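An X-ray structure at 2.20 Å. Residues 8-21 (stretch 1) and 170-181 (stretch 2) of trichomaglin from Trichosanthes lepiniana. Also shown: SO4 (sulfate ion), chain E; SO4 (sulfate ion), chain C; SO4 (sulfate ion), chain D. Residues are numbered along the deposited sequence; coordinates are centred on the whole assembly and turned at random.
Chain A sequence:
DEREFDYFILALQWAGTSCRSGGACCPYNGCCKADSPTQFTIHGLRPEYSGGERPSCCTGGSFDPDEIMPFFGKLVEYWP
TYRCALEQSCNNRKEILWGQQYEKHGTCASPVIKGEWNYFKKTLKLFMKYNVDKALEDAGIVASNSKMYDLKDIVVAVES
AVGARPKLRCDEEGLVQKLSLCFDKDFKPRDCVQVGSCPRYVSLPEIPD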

# COMPACT_ATOMS: atom_id res chain seq x y z
N PHE A 8 -5.29 11.28 5.09
CA PHE A 8 -4.35 10.18 5.15
C PHE A 8 -4.39 9.47 3.79
O PHE A 8 -5.42 9.45 3.11
N ILE A 9 -3.25 8.92 3.40
CA ILE A 9 -3.18 8.17 2.16
C ILE A 9 -2.74 6.76 2.50
O ILE A 9 -1.74 6.56 3.22
N LEU A 10 -3.49 5.78 2.01
CA LEU A 10 -3.16 4.37 2.19
C LEU A 10 -2.65 3.90 0.84
O LEU A 10 -3.42 3.80 -0.12
N ALA A 11 -1.36 3.64 0.75
CA ALA A 11 -0.74 3.21 -0.49
C ALA A 11 -0.67 1.69 -0.60
O ALA A 11 -0.18 1.01 0.30
N LEU A 12 -1.18 1.17 -1.71
CA LEU A 12 -1.18 -0.27 -1.96
C LEU A 12 -0.37 -0.55 -3.21
O LEU A 12 -0.37 0.25 -4.15
N GLN A 13 0.32 -1.68 -3.23
CA GLN A 13 1.13 -2.06 -4.37
C GLN A 13 0.62 -3.33 -5.02
O GLN A 13 0.17 -4.24 -4.32
N TRP A 14 0.68 -3.39 -6.34
CA TRP A 14 0.24 -4.57 -7.07
C TRP A 14 1.40 -5.57 -7.09
O TRP A 14 2.44 -5.32 -7.72
N ALA A 15 1.22 -6.70 -6.42
CA ALA A 15 2.27 -7.71 -6.34
C ALA A 15 2.85 -8.15 -7.68
O ALA A 15 4.05 -8.32 -7.81
N GLY A 16 1.99 -8.32 -8.69
CA GLY A 16 2.47 -8.76 -9.99
C GLY A 16 3.52 -7.84 -10.60
O GLY A 16 4.48 -8.30 -11.22
N THR A 17 3.35 -6.54 -10.41
CA THR A 17 4.28 -5.58 -10.97
C THR A 17 5.55 -5.42 -10.14
O THR A 17 6.64 -5.20 -10.68
N SER A 18 5.43 -5.54 -8.82
CA SER A 18 6.58 -5.43 -7.94
C SER A 18 7.48 -6.66 -8.07
O SER A 18 8.66 -6.63 -7.71
N CYS A 19 6.92 -7.74 -8.59
CA CYS A 19 7.65 -8.99 -8.74
C CYS A 19 8.06 -9.34 -10.17
O CYS A 19 8.68 -10.37 -10.38
N ARG A 20 7.73 -8.50 -11.14
CA ARG A 20 8.05 -8.82 -12.52
C ARG A 20 9.53 -8.77 -12.88
O ARG A 20 9.92 -9.21 -13.96
N SER A 21 10.35 -8.22 -12.00
CA SER A 21 11.77 -8.16 -12.27
C SER A 21 12.46 -9.29 -11.49
O SER A 21 13.44 -9.07 -10.78
N CYS A 170 0.63 3.89 -12.83
CA CYS A 170 1.14 2.84 -13.71
C CYS A 170 2.58 3.11 -14.12
O CYS A 170 3.04 4.25 -14.02
N ASP A 171 3.30 2.08 -14.56
CA ASP A 171 4.65 2.33 -15.04
C ASP A 171 4.46 2.78 -16.50
O ASP A 171 3.33 2.96 -16.95
N GLU A 172 5.55 2.96 -17.23
CA GLU A 172 5.44 3.43 -18.61
C GLU A 172 5.01 2.41 -19.66
O GLU A 172 4.72 2.77 -20.80
N GLU A 173 4.95 1.14 -19.27
CA GLU A 173 4.51 0.09 -20.18
C GLU A 173 3.02 -0.21 -19.96
O GLU A 173 2.47 -1.14 -20.55
N GLY A 174 2.39 0.59 -19.11
CA GLY A 174 0.97 0.40 -18.83
C GLY A 174 0.63 -0.61 -17.74
O GLY A 174 -0.50 -1.11 -17.69
N LEU A 175 1.59 -0.94 -16.88
CA LEU A 175 1.32 -1.88 -15.79
C LEU A 175 0.94 -1.11 -14.55
O LEU A 175 1.57 -0.10 -14.22
N VAL A 176 -0.10 -1.58 -13.87
CA VAL A 176 -0.55 -0.94 -12.64
C VAL A 176 0.49 -1.20 -11.55
O VAL A 176 0.86 -2.35 -11.30
N GLN A 177 0.97 -0.14 -10.92
CA GLN A 177 1.97 -0.31 -9.87
C GLN A 177 1.39 -0.11 -8.49
O GLN A 177 1.63 -0.90 -7.58
N LYS A 178 0.65 0.98 -8.33
CA LYS A 178 0.09 1.33 -7.04
C LYS A 178 -1.33 1.86 -7.12
O LYS A 178 -1.75 2.40 -8.15
N LEU A 179 -2.05 1.70 -6.03
CA LEU A 179 -3.41 2.19 -5.93
C LEU A 179 -3.49 2.76 -4.53
O LEU A 179 -3.18 2.07 -3.56
N SER A 180 -3.88 4.03 -4.44
CA SER A 180 -3.98 4.68 -3.15
C SER A 180 -5.40 5.12 -2.81
O SER A 180 -6.15 5.53 -3.69
N LEU A 181 -5.75 5.01 -1.53
CA LEU A 181 -7.06 5.44 -1.06
C LEU A 181 -6.82 6.61 -0.11
O LEU A 181 -5.82 6.63 0.63

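Strands 8-14 and 176-181 run antiparallel and share backbone hydrogen bonds. Leu10 N to Leu181 O (2.8 Å) and Leu12 N to Leu179 O (2.9 Å) are two of them. This pairing sets where the side chains go. Leu10, Leu12, Leu179 and Leu181 share one face of the sheet. Ala11, Gln13, Lys178 and Ser180 share the other.

The leucine face is buried. The bridge pairs Leu10-Leu181 and Leu12-Leu179 place these side chains beside one another. Leu12 and Leu181 are m,t, Leu10 is t,p and Leu179 is t,t. Leu12 CB lies 3.2 Å from Leu179 O, the acceptor of Leu12 N.

The other face is more polar. The small Ala11 lies opposite Ser180, with Ala11 CB 4.1 Å from Ser180 OG. Ile9, m,t, sets its CG2 3.7 Å from Ser180 CB. Lys178 starts m,t. The bend at chi3 (p) and chi4 (m) carries the amine over the sheet toward Ser180, so that Lys178 NZ lies 4.2 Å from Ala11 CB. Lys178 NZ is 3.6 Å from O2 of the chain D sulfate, and Ser180 OG (chi1 m) is 3.1 Å from the same oxygen. Gln13 is m,t and extended. Its CG lies 4.4 Å from Lys178 CG, and its NE2 gives a weak hydrogen bond to O1 of the chain C sulfate (3.1 Å).

Trp14 ends the strand and is at the N-cap position, right before the helix. Trp14 CB lies 3.5 Å from Val176 O and makes a looser apolar contact with Val176 CG1 at 4.5 Å. With chi1 at t, the ring leads away. Thr17, the third residue of the short helix, points toward stretch 2. Its m rotamer places OG1 to donate a hydrogen bond to Val176 O (2.7 Å), while CG2 packs 3.7 Å from Gln177 CG. Water 1 donates to Gln177 O (3.0 Å) and is also hydrogen-bonded to Ser18 OG (2.8 Å).

The extended Arg20 side chain (chi1 p, the rest near t) reaches to the turn at Asp171-Gly174. Leu175 CD2 lies over one guanidinium face, 3.3 Å from Arg20 NH1. Arg20 NH2 forms a salt bridge with Glu173 OE2 at 2.9 Å, including a weak hydrogen bond. A second, Arg20 NH2 to Asp171 OD2 (3.3 Å), is purely electrostatic because the oxygen lies well out of the guanidinium plane. Asp171 OD1 (chi1 p) accepts from Glu173 N (3.0 Å) and Leu175 N (2.8 Å), bracing the type I turn. The chain E sulfate accepts from Arg20 NH2 through O4 (2.9 Å).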

# COMPACT_ATOMS: atom_id res chain seq x y z
CB PHE A 8 -4.75 9.17 6.22
CG PHE A 8 -4.41 9.58 7.62
CD1 PHE A 8 -5.42 9.92 8.52
CD2 PHE A 8 -3.09 9.61 8.05
CE1 PHE A 8 -5.11 10.29 9.84
CE2 PHE A 8 -2.77 9.97 9.36
CZ PHE A 8 -3.78 10.31 10.25
CB ILE A 9 -2.15 8.76 1.18
CG1 ILE A 9 -2.52 10.20 0.83
CG2 ILE A 9 -2.12 7.91 -0.10
CD1 ILE A 9 -1.52 10.87 -0.08
CB LEU A 10 -4.39 3.55 2.59
CG LEU A 10 -4.20 2.02 2.64
CD1 LEU A 10 -3.13 1.65 3.66
CD2 LEU A 10 -5.52 1.35 3.01
CB ALA A 11 0.66 3.80 -0.59
CB LEU A 12 -2.60 -0.79 -2.16
CG LEU A 12 -3.63 -0.52 -1.06
CD1 LEU A 12 -4.96 -1.17 -1.45
CD2 LEU A 12 -3.13 -1.09 0.27
CB GLN A 13 2.58 -2.28 -3.94
CG GLN A 13 3.26 -1.00 -3.49
CD GLN A 13 4.74 -1.15 -3.30
OE1 GLN A 13 5.41 -0.21 -2.88
NE2 GLN A 13 5.27 -2.34 -3.60
CB TRP A 14 -0.17 -4.22 -8.50
CG TRP A 14 -0.65 -5.41 -9.28
CD1 TRP A 14 -0.05 -6.00 -10.35
CD2 TRP A 14 -1.82 -6.20 -8.99
NE1 TRP A 14 -0.76 -7.11 -10.75
CE2 TRP A 14 -1.85 -7.25 -9.94
CE3 TRP A 14 -2.84 -6.11 -8.04
CZ2 TRP A 14 -2.86 -8.21 -9.95
CZ3 TRP A 14 -3.85 -7.07 -8.05
CH2 TRP A 14 -3.85 -8.11 -9.00
CB ALA A 15 1.75 -8.92 -5.57
CB THR A 17 3.59 -4.21 -11.14
OG1 THR A 17 2.48 -4.36 -12.03
CG2 THR A 17 4.55 -3.17 -11.70
CB SER A 18 6.14 -5.31 -6.48
OG SER A 18 5.44 -4.09 -6.23
CB CYS A 19 6.81 -10.14 -8.20
SG CYS A 19 6.38 -9.98 -6.44
CB ARG A 20 7.26 -7.93 -13.48
CG ARG A 20 7.84 -6.55 -13.71
CD ARG A 20 7.34 -6.03 -15.05
NE ARG A 20 7.78 -4.67 -15.34
CZ ARG A 20 7.58 -4.05 -16.49
NH1 ARG A 20 6.94 -4.68 -17.48
NH2 ARG A 20 8.00 -2.81 -16.67
CB SER A 21 12.34 -6.80 -11.86
OG SER A 21 13.64 -6.60 -12.40
CB CYS A 170 0.30 2.77 -15.00
SG CYS A 170 -1.37 2.10 -14.81
CB ASP A 171 5.55 1.08 -14.93
CG ASP A 171 4.99 -0.13 -15.66
OD1 ASP A 171 4.17 0.02 -16.58
OD2 ASP A 171 5.41 -1.25 -15.30
CB GLU A 172 6.74 4.12 -19.01
CG GLU A 172 6.98 5.40 -18.20
CD GLU A 172 8.20 6.18 -18.65
OE1 GLU A 172 8.62 6.02 -19.81
OE2 GLU A 172 8.73 6.96 -17.84
CB GLU A 173 5.31 -1.19 -19.97
CG GLU A 173 6.75 -1.10 -20.41
CD GLU A 173 7.69 -0.75 -19.27
OE1 GLU A 173 7.42 0.23 -18.53
OE2 GLU A 173 8.71 -1.46 -19.12
CB LEU A 175 2.55 -2.76 -15.49
CG LEU A 175 2.76 -4.02 -16.34
CD1 LEU A 175 2.88 -3.65 -17.82
CD2 LEU A 175 4.02 -4.74 -15.88
CB VAL A 176 -1.91 -1.52 -12.17
CG1 VAL A 176 -2.24 -1.00 -10.77
CG2 VAL A 176 -3.01 -1.14 -13.16
CB GLN A 177 3.13 0.67 -10.03
CG GLN A 177 4.03 0.43 -11.20
CD GLN A 177 5.16 1.44 -11.25
OE1 GLN A 177 4.94 2.65 -11.17
NE2 GLN A 177 6.39 0.95 -11.39
CB LYS A 178 0.98 2.40 -6.39
CG LYS A 178 2.47 2.08 -6.47
CD LYS A 178 3.35 3.32 -6.29
CE LYS A 178 3.29 3.89 -4.88
NZ LYS A 178 1.95 4.45 -4.54
CB LEU A 179 -4.42 1.05 -6.12
CG LEU A 179 -5.89 1.47 -6.11
CD1 LEU A 179 -6.75 0.40 -6.78
CD2 LEU A 179 -6.36 1.73 -4.68
CB SER A 180 -3.07 5.91 -3.12
OG SER A 180 -1.73 5.56 -3.45
CB LEU A 181 -7.80 4.32 -0.33
CG LEU A 181 -8.19 3.05 -1.12
CD1 LEU A 181 -8.85 2.06 -0.18
CD2 LEU A 181 -9.11 3.41 -2.26
S SO4 E . 9.61 0.94 -16.29
O1 SO4 E . 10.83 1.42 -15.60
O2 SO4 E . 9.86 0.87 -17.74
O3 SO4 E . 8.50 1.88 -16.04
O4 SO4 E . 9.27 -0.40 -15.79
S SO4 C . 8.89 -2.53 -1.22
O1 SO4 C . 7.87 -1.76 -1.96
O2 SO4 C . 9.69 -3.32 -2.18
O3 SO4 C . 8.24 -3.45 -0.27
O4 SO4 C . 9.77 -1.60 -0.49
S SO4 D . 0.91 8.63 -4.36
O1 SO4 D . 2.35 8.56 -4.69
O2 SO4 D . 0.59 7.61 -3.34
O3 SO4 D . 0.13 8.38 -5.59
O4 SO4 D . 0.59 9.97 -3.83
O HOH W 1 4.26 -2.31 -8.02